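Local coordinates for uncharacterized protein YfeY (Escherichia coli, PDB 2QZB) that is of unknown function, belongs to the DUF1131 family and is probably made as a lipoprotein precursor with a signal peptide, at residues V57-V62 with A69-G74; V16-V21 with S130-Y135; Q136-W141 with K158-I163. All coordinates share one frame; numbering follows the deposited sequence.

Contact 1. Residues V57-V62 with A69-G74; sequences VRFFEV and AMVING
With CG1 of V62 anti to the backbone N (chi1 176°), its other methyl, CG2, is set beside that nitrogen and meets CD1 of I72 at 3.6 Å, the two side chains crossing obliquely. M70, whose CG lies beside its own backbone N and whose chain then runs extended, stands alongside V62 and points the same way, CB to CB at 3.9 Å. Together with F60 these residues form the buried face of the pairing; F60 and I72 on this face touch I35 of helix 32-38. On the other face F59 takes the crowded position, CG between the backbone N and the carbonyl carbon (chi1 69°). Its ring is thereby led away from the partner strand, and CD2 reaches CG1 of V71 only loosely, at 4.2 Å. E61 shares this face, its carboxylate salt-bridged to R46 on strand 44-52.

Backbone pairing underlies all of this. F60 and I72 exchange two nearly straight bonds, I72 N to F60 O being 2.8 Å long, and V62 N donates to M70 O. V62 O is gripped twice: A69 N arrives nearly along the C=O axis at 2.7 Å, while the longer bond from M70 N, 3.3 Å, uses a lone pair. At the opposite end direct pairing gives way to a water that donates to R58 O and to N73 OD1 and accepts from G74 N. The whole is an antiparallel beta hairpin of strands 55-64 and 67-73, with a classic beta bulge where A69 and M70 both face V62.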
loop_
_atom_site.group_PDB
_atom_site.type_symbol
_atom_site.label_atom_id
_atom_site.label_comp_id
_atom_site.label_asym_id
_atom_site.label_seq_id
_atom_site.Cartn_x
_atom_site.Cartn_y
_atom_site.Cartn_z
ATOM N N VAL A 57 0.542 -8.722 17.059
ATOM C CA VAL A 57 -0.679 -8.209 16.391
ATOM C C VAL A 57 -1.143 -9.144 15.271
ATOM O O VAL A 57 -0.335 -9.831 14.634
ATOM C CB VAL A 57 -0.512 -6.797 15.767
ATOM C CG1 VAL A 57 -0.321 -5.714 16.851
ATOM C CG2 VAL A 57 0.617 -6.763 14.739
ATOM N N ARG A 58 -2.446 -9.116 15.020
ATOM C CA ARG A 58 -3.023 -9.860 13.955
ATOM C C ARG A 58 -2.986 -9.036 12.672
ATOM O O ARG A 58 -2.967 -7.785 12.707
ATOM C CB ARG A 58 -4.435 -10.237 14.335
ATOM C CG ARG A 58 -4.493 -11.158 15.584
ATOM C CD ARG A 58 -5.778 -10.985 16.394
ATOM N NE ARG A 58 -6.969 -11.207 15.576
ATOM C CZ ARG A 58 -7.808 -10.248 15.178
ATOM N NH1 ARG A 58 -7.609 -8.971 15.534
ATOM N NH2 ARG A 58 -8.857 -10.573 14.422
ATOM N N PHE A 59 -2.890 -9.749 11.555
ATOM C CA PHE A 59 -3.095 -9.159 10.230
ATOM C C PHE A 59 -3.950 -10.082 9.351
ATOM O O PHE A 59 -4.103 -11.269 9.685
ATOM C CB PHE A 59 -1.766 -8.776 9.552
ATOM C CG PHE A 59 -0.908 -9.933 9.146
ATOM C CD1 PHE A 59 0.061 -10.422 9.998
ATOM C CD2 PHE A 59 -1.029 -10.488 7.886
ATOM C CE1 PHE A 59 0.864 -11.481 9.617
ATOM C CE2 PHE A 59 -0.264 -11.555 7.497
ATOM C CZ PHE A 59 0.725 -12.050 8.357
ATOM N N PHE A 60 -4.515 -9.527 8.274
ATOM C CA PHE A 60 -5.256 -10.313 7.271
ATOM C C PHE A 60 -4.663 -10.082 5.895
ATOM O O PHE A 60 -4.222 -8.982 5.585
ATOM C CB PHE A 60 -6.765 -9.982 7.270
ATOM C CG PHE A 60 -7.479 -10.429 8.515
ATOM C CD1 PHE A 60 -7.500 -9.604 9.661
ATOM C CD2 PHE A 60 -8.096 -11.691 8.573
ATOM C CE1 PHE A 60 -8.116 -10.016 10.826
ATOM C CE2 PHE A 60 -8.723 -12.118 9.720
ATOM C CZ PHE A 60 -8.733 -11.290 10.862
ATOM N N GLU A 61 -4.635 -11.140 5.086
ATOM C CA GLU A 61 -4.320 -11.060 3.670
ATOM C C GLU A 61 -5.593 -11.328 2.885
ATOM O O GLU A 61 -6.266 -12.369 3.039
ATOM C CB GLU A 61 -3.209 -12.057 3.285
ATOM C CG GLU A 61 -1.793 -11.587 3.728
ATOM C CD GLU A 61 -0.733 -12.620 3.462
ATOM O OE1 GLU A 61 0.436 -12.251 3.231
ATOM O OE2 GLU A 61 -1.077 -13.816 3.439
ATOM N N VAL A 62 -5.933 -10.364 2.063
ATOM C CA VAL A 62 -7.041 -10.453 1.170
ATOM C C VAL A 62 -6.462 -11.056 -0.101
ATOM O O VAL A 62 -5.519 -10.543 -0.656
ATOM C CB VAL A 62 -7.621 -9.061 0.897
ATOM C CG1 VAL A 62 -8.731 -9.157 -0.121
ATOM C CG2 VAL A 62 -8.155 -8.423 2.219
ATOM N N ALA A 69 -3.870 -9.643 -2.607
ATOM C CA ALA A 69 -4.442 -8.384 -3.143
ATOM C C ALA A 69 -4.296 -7.197 -2.172
ATOM O O ALA A 69 -4.185 -6.040 -2.608
ATOM C CB ALA A 69 -5.919 -8.568 -3.479
ATOM N N MET A 70 -4.346 -7.479 -0.860
ATOM C CA MET A 70 -4.211 -6.448 0.211
ATOM C C MET A 70 -3.728 -7.143 1.454
ATOM O O MET A 70 -4.124 -8.292 1.728
ATOM C CB MET A 70 -5.546 -5.811 0.691
ATOM C CG MET A 70 -6.502 -5.198 -0.305
ATOM S SD MET A 70 -7.983 -4.435 0.470
ATOM C CE MET A 70 -9.002 -4.565 -0.972
ATOM N N VAL A 71 -2.962 -6.395 2.239
ATOM C CA VAL A 71 -2.587 -6.765 3.609
ATOM C C VAL A 71 -3.217 -5.746 4.532
ATOM O O VAL A 71 -2.978 -4.549 4.375
ATOM C CB VAL A 71 -1.065 -6.711 3.834
ATOM C CG1 VAL A 71 -0.714 -7.218 5.284
ATOM C CG2 VAL A 71 -0.285 -7.535 2.773
ATOM N N ILE A 72 -4.014 -6.212 5.496
ATOM C CA ILE A 72 -4.672 -5.354 6.415
ATOM C C ILE A 72 -4.040 -5.528 7.804
ATOM O O ILE A 72 -3.894 -6.666 8.316
ATOM C CB ILE A 72 -6.168 -5.698 6.475
ATOM C CG1 ILE A 72 -6.794 -5.601 5.081
ATOM C CG2 ILE A 72 -6.859 -4.796 7.470
ATOM C CD1 ILE A 72 -8.255 -6.133 5.013
ATOM N N ASN A 73 -3.645 -4.406 8.389
ATOM C CA ASN A 73 -3.013 -4.356 9.720
ATOM C C ASN A 73 -3.830 -3.477 10.629
ATOM O O ASN A 73 -4.630 -2.658 10.169
ATOM C CB ASN A 73 -1.560 -3.845 9.641
ATOM C CG ASN A 73 -0.576 -4.921 9.214
ATOM O OD1 ASN A 73 -0.292 -5.835 9.977
ATOM N ND2 ASN A 73 -0.023 -4.801 8.015
ATOM N N GLY A 74 -3.659 -3.651 11.938
ATOM C CA GLY A 74 -4.474 -2.918 12.910
ATOM C C GLY A 74 -3.991 -3.084 14.351
ATOM O O GLY A 74 -2.790 -2.963 14.628
HETATM O O HOH W 1 -1.223 -5.805 12.252
#

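Contact 2. Residues V16-V21 with S130-Y135; sequences VSEQGV and SQHISY
A polar side-chain contact joins the turn between the short strands 16-17 and 20-21 to the loop leading into strand 133-138 of the main sheet. The residues from S17 to G20 make a type I beta turn, and E18, bent at chi2 (-54°), sends its carboxylate into the loop. E18 OE2 accepts from S130 OG at 2.6 Å on its syn lone pair, and OE1 takes Q131 N on its own syn lone pair. H132 ND1 also donates to E18 OE1, at 3.1 Å; the oxygen lies near the ring plane, the donor stands above the carboxylate plane, and the two planes are inclined by 49°. S130 OG accepts from the backbone N of H132 and of I133, an ST turn and ST motif that fix the hydroxyl for its bond to E18. Alongside the polar group, CD1 of I133 comes to 3.7 Å from E18 OE2, and I133 CG1 packs loosely against V16 CG1. An alanine in place of E18 would lose all three carboxylate bonds and would probably loosen the hold of the turn on the 130-132 loop. Three donors would be expected to stabilise the charged carboxylate, which may promote protonation of H132.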
loop_
_atom_site.group_PDB
_atom_site.type_symbol
_atom_site.label_atom_id
_atom_site.label_comp_id
_atom_site.label_asym_id
_atom_site.label_seq_id
_atom_site.Cartn_x
_atom_site.Cartn_y
_atom_site.Cartn_z
ATOM N N VAL A 16 -8.538 3.378 -3.080
ATOM C CA VAL A 16 -7.882 3.945 -1.923
ATOM C C VAL A 16 -8.160 5.451 -1.852
ATOM O O VAL A 16 -7.945 6.185 -2.818
ATOM C CB VAL A 16 -6.369 3.695 -1.990
ATOM C CG1 VAL A 16 -5.722 3.894 -0.637
ATOM C CG2 VAL A 16 -6.101 2.272 -2.539
ATOM N N SER A 17 -8.635 5.901 -0.694
ATOM C CA SER A 17 -8.931 7.318 -0.456
ATOM C C SER A 17 -8.415 7.681 0.921
ATOM O O SER A 17 -7.991 6.806 1.658
ATOM C CB SER A 17 -10.440 7.548 -0.513
ATOM O OG SER A 17 -11.109 6.996 0.648
ATOM N N GLU A 18 -8.472 8.964 1.279
ATOM C CA GLU A 18 -8.113 9.434 2.623
ATOM C C GLU A 18 -8.751 8.622 3.750
ATOM O O GLU A 18 -8.124 8.454 4.793
ATOM C CB GLU A 18 -8.508 10.912 2.810
ATOM C CG GLU A 18 -7.763 11.884 1.908
ATOM C CD GLU A 18 -6.266 11.734 2.039
ATOM O OE1 GLU A 18 -5.704 12.076 3.103
ATOM O OE2 GLU A 18 -5.651 11.253 1.084
ATOM N N GLN A 19 -9.974 8.141 3.521
ATOM C CA GLN A 19 -10.776 7.365 4.485
ATOM C C GLN A 19 -10.527 5.854 4.552
ATOM O O GLN A 19 -10.981 5.200 5.483
ATOM C CB GLN A 19 -12.269 7.541 4.209
ATOM C CG GLN A 19 -12.721 8.972 3.934
ATOM C CD GLN A 19 -12.537 9.389 2.455
ATOM O OE1 GLN A 19 -12.909 8.651 1.525
ATOM N NE2 GLN A 19 -11.987 10.585 2.243
ATOM N N GLY A 20 -9.868 5.280 3.560
ATOM C CA GLY A 20 -9.601 3.844 3.590
ATOM C C GLY A 20 -9.641 3.253 2.201
ATOM O O GLY A 20 -9.297 3.912 1.233
ATOM N N VAL A 21 -10.033 1.994 2.130
ATOM C CA VAL A 21 -10.059 1.234 0.883
ATOM C C VAL A 21 -11.477 0.720 0.813
ATOM O O VAL A 21 -11.874 -0.135 1.601
ATOM C CB VAL A 21 -9.029 0.112 0.884
ATOM C CG1 VAL A 21 -9.081 -0.688 -0.432
ATOM C CG2 VAL A 21 -7.625 0.689 1.113
ATOM N N SER A 130 -1.908 14.385 0.079
ATOM C CA SER A 130 -2.549 13.377 0.942
ATOM C C SER A 130 -1.910 13.310 2.321
ATOM O O SER A 130 -0.697 13.443 2.447
ATOM C CB SER A 130 -2.466 11.989 0.304
ATOM O OG SER A 130 -3.101 11.027 1.141
ATOM N N GLN A 131 -2.726 13.069 3.344
ATOM C CA GLN A 131 -2.262 12.820 4.714
ATOM C C GLN A 131 -2.158 11.307 4.995
ATOM O O GLN A 131 -1.592 10.884 5.995
ATOM C CB GLN A 131 -3.260 13.429 5.716
ATOM C CG GLN A 131 -3.340 14.974 5.724
ATOM C CD GLN A 131 -4.669 15.514 6.246
ATOM O OE1 GLN A 131 -5.119 16.582 5.821
ATOM N NE2 GLN A 131 -5.309 14.777 7.159
ATOM N N HIS A 132 -2.754 10.483 4.131
ATOM C CA HIS A 132 -2.896 9.043 4.462
ATOM C C HIS A 132 -2.337 8.074 3.447
ATOM O O HIS A 132 -2.096 6.926 3.791
ATOM C CB HIS A 132 -4.366 8.712 4.747
ATOM C CG HIS A 132 -4.914 9.448 5.917
ATOM N ND1 HIS A 132 -5.713 10.568 5.788
ATOM C CD2 HIS A 132 -4.718 9.273 7.247
ATOM C CE1 HIS A 132 -5.997 11.036 6.991
ATOM N NE2 HIS A 132 -5.418 10.261 7.893
ATOM N N ILE A 133 -2.111 8.529 2.206
ATOM C CA ILE A 133 -1.707 7.644 1.082
ATOM C C ILE A 133 -0.236 7.807 0.686
ATOM O O ILE A 133 0.286 8.950 0.610
ATOM C CB ILE A 133 -2.658 7.842 -0.147
ATOM C CG1 ILE A 133 -4.115 7.629 0.258
ATOM C CG2 ILE A 133 -2.282 6.928 -1.350
ATOM C CD1 ILE A 133 -5.117 8.140 -0.824
ATOM N N SER A 134 0.427 6.658 0.466
ATOM C CA SER A 134 1.796 6.561 -0.006
ATOM C C SER A 134 1.805 5.542 -1.138
ATOM O O SER A 134 0.894 4.725 -1.223
ATOM C CB SER A 134 2.709 6.027 1.098
ATOM O OG SER A 134 2.725 6.897 2.220
ATOM N N TYR A 135 2.841 5.585 -1.973
ATOM C CA TYR A 135 3.026 4.631 -3.064
ATOM C C TYR A 135 4.385 4.005 -2.850
ATOM O O TYR A 135 5.349 4.712 -2.516
ATOM C CB TYR A 135 3.000 5.344 -4.436
ATOM C CG TYR A 135 1.847 6.309 -4.656
ATOM C CD1 TYR A 135 0.528 5.887 -4.562
ATOM C CD2 TYR A 135 2.083 7.649 -4.977
ATOM C CE1 TYR A 135 -0.525 6.769 -4.735
ATOM C CE2 TYR A 135 1.030 8.531 -5.188
ATOM C CZ TYR A 135 -0.259 8.090 -5.072
ATOM O OH TYR A 135 -1.312 8.947 -5.301
#

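Contact 3. Residues Q136-W141 with K158-I163; sequences QFSGEW and KVSKII
Segments of strands 133-138 and 158-165 pair antiparallel at 134°, interrupted by a classic beta bulge in which S160 and K161 both face Q136. Q136 N donates to K161 O at 2.8 Å, while Q136 O takes a short bond from S160 N, which stands above the carbonyl plane, and a weak one from K161 N; S138 and K158 exchange bonds, S138 N to K158 O at 3.0 Å.

F137 and V159 make the apolar pair. Methyl CG2 of V159 approaches the ring obliquely, 3.4 Å from F137 CE2, and F101 stacks edge-to-face with F137. Further, CD1 of I163 lies against the extended chain of Q136, equally near CG and NE2, the latter hydrogen-bonded to E124.

Of the polar side chains, K161 lies alongside Q136, bending at chi2 and chi3 so that CE comes to 3.3 Å from Q136 OE1, a carbon contact, not a hydrogen bond; K161 NZ forms a long, weak ion pair with D83. S160 has its hydroxyl in the crowded position (chi1 55°), its OG 2.9 Å from S138 OG. A water links the side chains of Q136 and S160, donating to Q136 OE1 at 3.0 Å and lying 2.7 Å from S160 OG.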
loop_
_atom_site.group_PDB
_atom_site.type_symbol
_atom_site.label_atom_id
_atom_site.label_comp_id
_atom_site.label_asym_id
_atom_site.label_seq_id
_atom_site.Cartn_x
_atom_site.Cartn_y
_atom_site.Cartn_z
ATOM N N GLN A 136 4.500 2.702 -3.012
ATOM C CA GLN A 136 5.837 2.121 -3.128
ATOM C C GLN A 136 6.144 1.878 -4.591
ATOM O O GLN A 136 5.233 1.587 -5.393
ATOM C CB GLN A 136 6.006 0.818 -2.321
ATOM C CG GLN A 136 5.817 0.977 -0.809
ATOM C CD GLN A 136 6.303 -0.247 0.006
ATOM O OE1 GLN A 136 6.621 -1.309 -0.553
ATOM N NE2 GLN A 136 6.360 -0.085 1.332
ATOM N N PHE A 137 7.426 1.994 -4.943
ATOM C CA PHE A 137 7.867 1.860 -6.336
ATOM C C PHE A 137 8.852 0.720 -6.399
ATOM O O PHE A 137 9.568 0.477 -5.430
ATOM C CB PHE A 137 8.531 3.168 -6.827
ATOM C CG PHE A 137 7.542 4.272 -7.078
ATOM C CD1 PHE A 137 7.142 5.119 -6.039
ATOM C CD2 PHE A 137 6.975 4.429 -8.318
ATOM C CE1 PHE A 137 6.206 6.107 -6.258
ATOM C CE2 PHE A 137 6.056 5.413 -8.543
ATOM C CZ PHE A 137 5.648 6.244 -7.508
ATOM N N SER A 138 8.895 0.006 -7.519
ATOM C CA SER A 138 10.013 -0.924 -7.730
ATOM C C SER A 138 10.488 -0.902 -9.164
ATOM O O SER A 138 9.765 -0.438 -10.060
ATOM C CB SER A 138 9.738 -2.348 -7.231
ATOM O OG SER A 138 8.410 -2.760 -7.413
ATOM N N GLY A 139 11.713 -1.366 -9.375
ATOM C CA GLY A 139 12.350 -1.281 -10.693
ATOM C C GLY A 139 13.768 -1.782 -10.528
ATOM O O GLY A 139 14.098 -2.328 -9.467
ATOM N N GLU A 140 14.605 -1.608 -11.559
ATOM C CA GLU A 140 15.996 -2.072 -11.500
ATOM C C GLU A 140 16.818 -1.274 -10.498
ATOM O O GLU A 140 16.903 -0.045 -10.607
ATOM C CB GLU A 140 16.661 -1.993 -12.890
ATOM C CG GLU A 140 17.998 -2.770 -13.031
ATOM C CD GLU A 140 18.394 -3.012 -14.517
ATOM O OE1 GLU A 140 17.644 -2.544 -15.424
ATOM O OE2 GLU A 140 19.447 -3.656 -14.771
ATOM N N TRP A 141 17.428 -1.968 -9.542
ATOM C CA TRP A 141 18.308 -1.306 -8.586
ATOM C C TRP A 141 19.651 -0.972 -9.228
ATOM O O TRP A 141 20.136 -1.700 -10.114
ATOM C CB TRP A 141 18.520 -2.139 -7.327
ATOM C CG TRP A 141 19.110 -1.344 -6.198
ATOM C CD1 TRP A 141 20.435 -1.096 -5.969
ATOM C CD2 TRP A 141 18.388 -0.668 -5.167
ATOM N NE1 TRP A 141 20.580 -0.291 -4.852
ATOM C CE2 TRP A 141 19.338 -0.027 -4.339
ATOM C CE3 TRP A 141 17.023 -0.540 -4.861
ATOM C CZ2 TRP A 141 18.970 0.723 -3.227
ATOM C CZ3 TRP A 141 16.657 0.204 -3.751
ATOM C CH2 TRP A 141 17.628 0.820 -2.943
ATOM N N LYS A 158 8.028 1.798 -11.311
ATOM C CA LYS A 158 6.571 1.813 -11.379
ATOM C C LYS A 158 5.994 1.478 -10.015
ATOM O O LYS A 158 6.621 0.751 -9.267
ATOM C CB LYS A 158 6.056 0.795 -12.416
ATOM C CG LYS A 158 6.441 1.197 -13.847
ATOM C CD LYS A 158 5.872 0.253 -14.875
ATOM C CE LYS A 158 6.368 0.643 -16.299
ATOM N NZ LYS A 158 6.127 -0.525 -17.249
ATOM N N VAL A 159 4.789 1.978 -9.749
ATOM C CA VAL A 159 4.110 1.760 -8.508
ATOM C C VAL A 159 3.865 0.261 -8.353
ATOM O O VAL A 159 3.257 -0.366 -9.236
ATOM C CB VAL A 159 2.723 2.522 -8.479
ATOM C CG1 VAL A 159 1.906 2.115 -7.252
ATOM C CG2 VAL A 159 2.930 4.038 -8.478
ATOM N N SER A 160 4.308 -0.305 -7.241
ATOM C CA SER A 160 4.104 -1.737 -6.990
ATOM C C SER A 160 3.217 -1.975 -5.763
ATOM O O SER A 160 2.739 -3.075 -5.546
ATOM C CB SER A 160 5.440 -2.435 -6.798
ATOM O OG SER A 160 6.169 -1.788 -5.776
ATOM N N LYS A 161 2.975 -0.931 -4.976
ATOM C CA LYS A 161 2.014 -1.015 -3.885
ATOM C C LYS A 161 1.433 0.367 -3.584
ATOM O O LYS A 161 2.119 1.385 -3.737
ATOM C CB LYS A 161 2.744 -1.595 -2.681
ATOM C CG LYS A 161 1.945 -1.827 -1.459
ATOM C CD LYS A 161 2.468 -3.092 -0.823
ATOM C CE LYS A 161 3.729 -2.852 -0.063
ATOM N NZ LYS A 161 4.100 -4.083 0.705
ATOM N N ILE A 162 0.167 0.404 -3.171
ATOM C CA ILE A 162 -0.427 1.628 -2.668
ATOM C C ILE A 162 -0.711 1.387 -1.166
ATOM O O ILE A 162 -1.318 0.362 -0.791
ATOM C CB ILE A 162 -1.729 2.026 -3.450
ATOM C CG1 ILE A 162 -1.439 2.166 -4.968
ATOM C CG2 ILE A 162 -2.311 3.351 -2.886
ATOM C CD1 ILE A 162 -2.642 2.344 -5.791
ATOM N N ILE A 163 -0.283 2.317 -0.318
ATOM C CA ILE A 163 -0.427 2.148 1.139
ATOM C C ILE A 163 -1.311 3.227 1.728
ATOM O O ILE A 163 -1.086 4.428 1.495
ATOM C CB ILE A 163 0.948 2.169 1.811
ATOM C CG1 ILE A 163 1.866 1.146 1.130
ATOM C CG2 ILE A 163 0.834 1.935 3.340
ATOM C CD1 ILE A 163 3.277 1.346 1.493
HETATM O O HOH W 2 6.547 -2.678 -3.270
#

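How the contacts relate
All three contacts reach the same antiparallel sheet, contact 2 by only one of its segments, and no active site or ligand is known to relate them to. Contacts 2 and 3 share strand 133-138 and are directly joined: S134 O lies 2.8 Å from I163 N, a probable hydrogen bond, and CG2 of I162 packs against CG2 of I133 at 3.9 Å. Contact 1 lies on the other side of the chain's centre from contact 3, their centres about 19 Å apart and their nearest atoms about 6 Å. Contact 2 touches both: M70 CE of contact 1 meets V21 CG1 at 3.9 Å. In sequence, contact 1 is nested within the long loop that contact 2 closes; contact 3 follows.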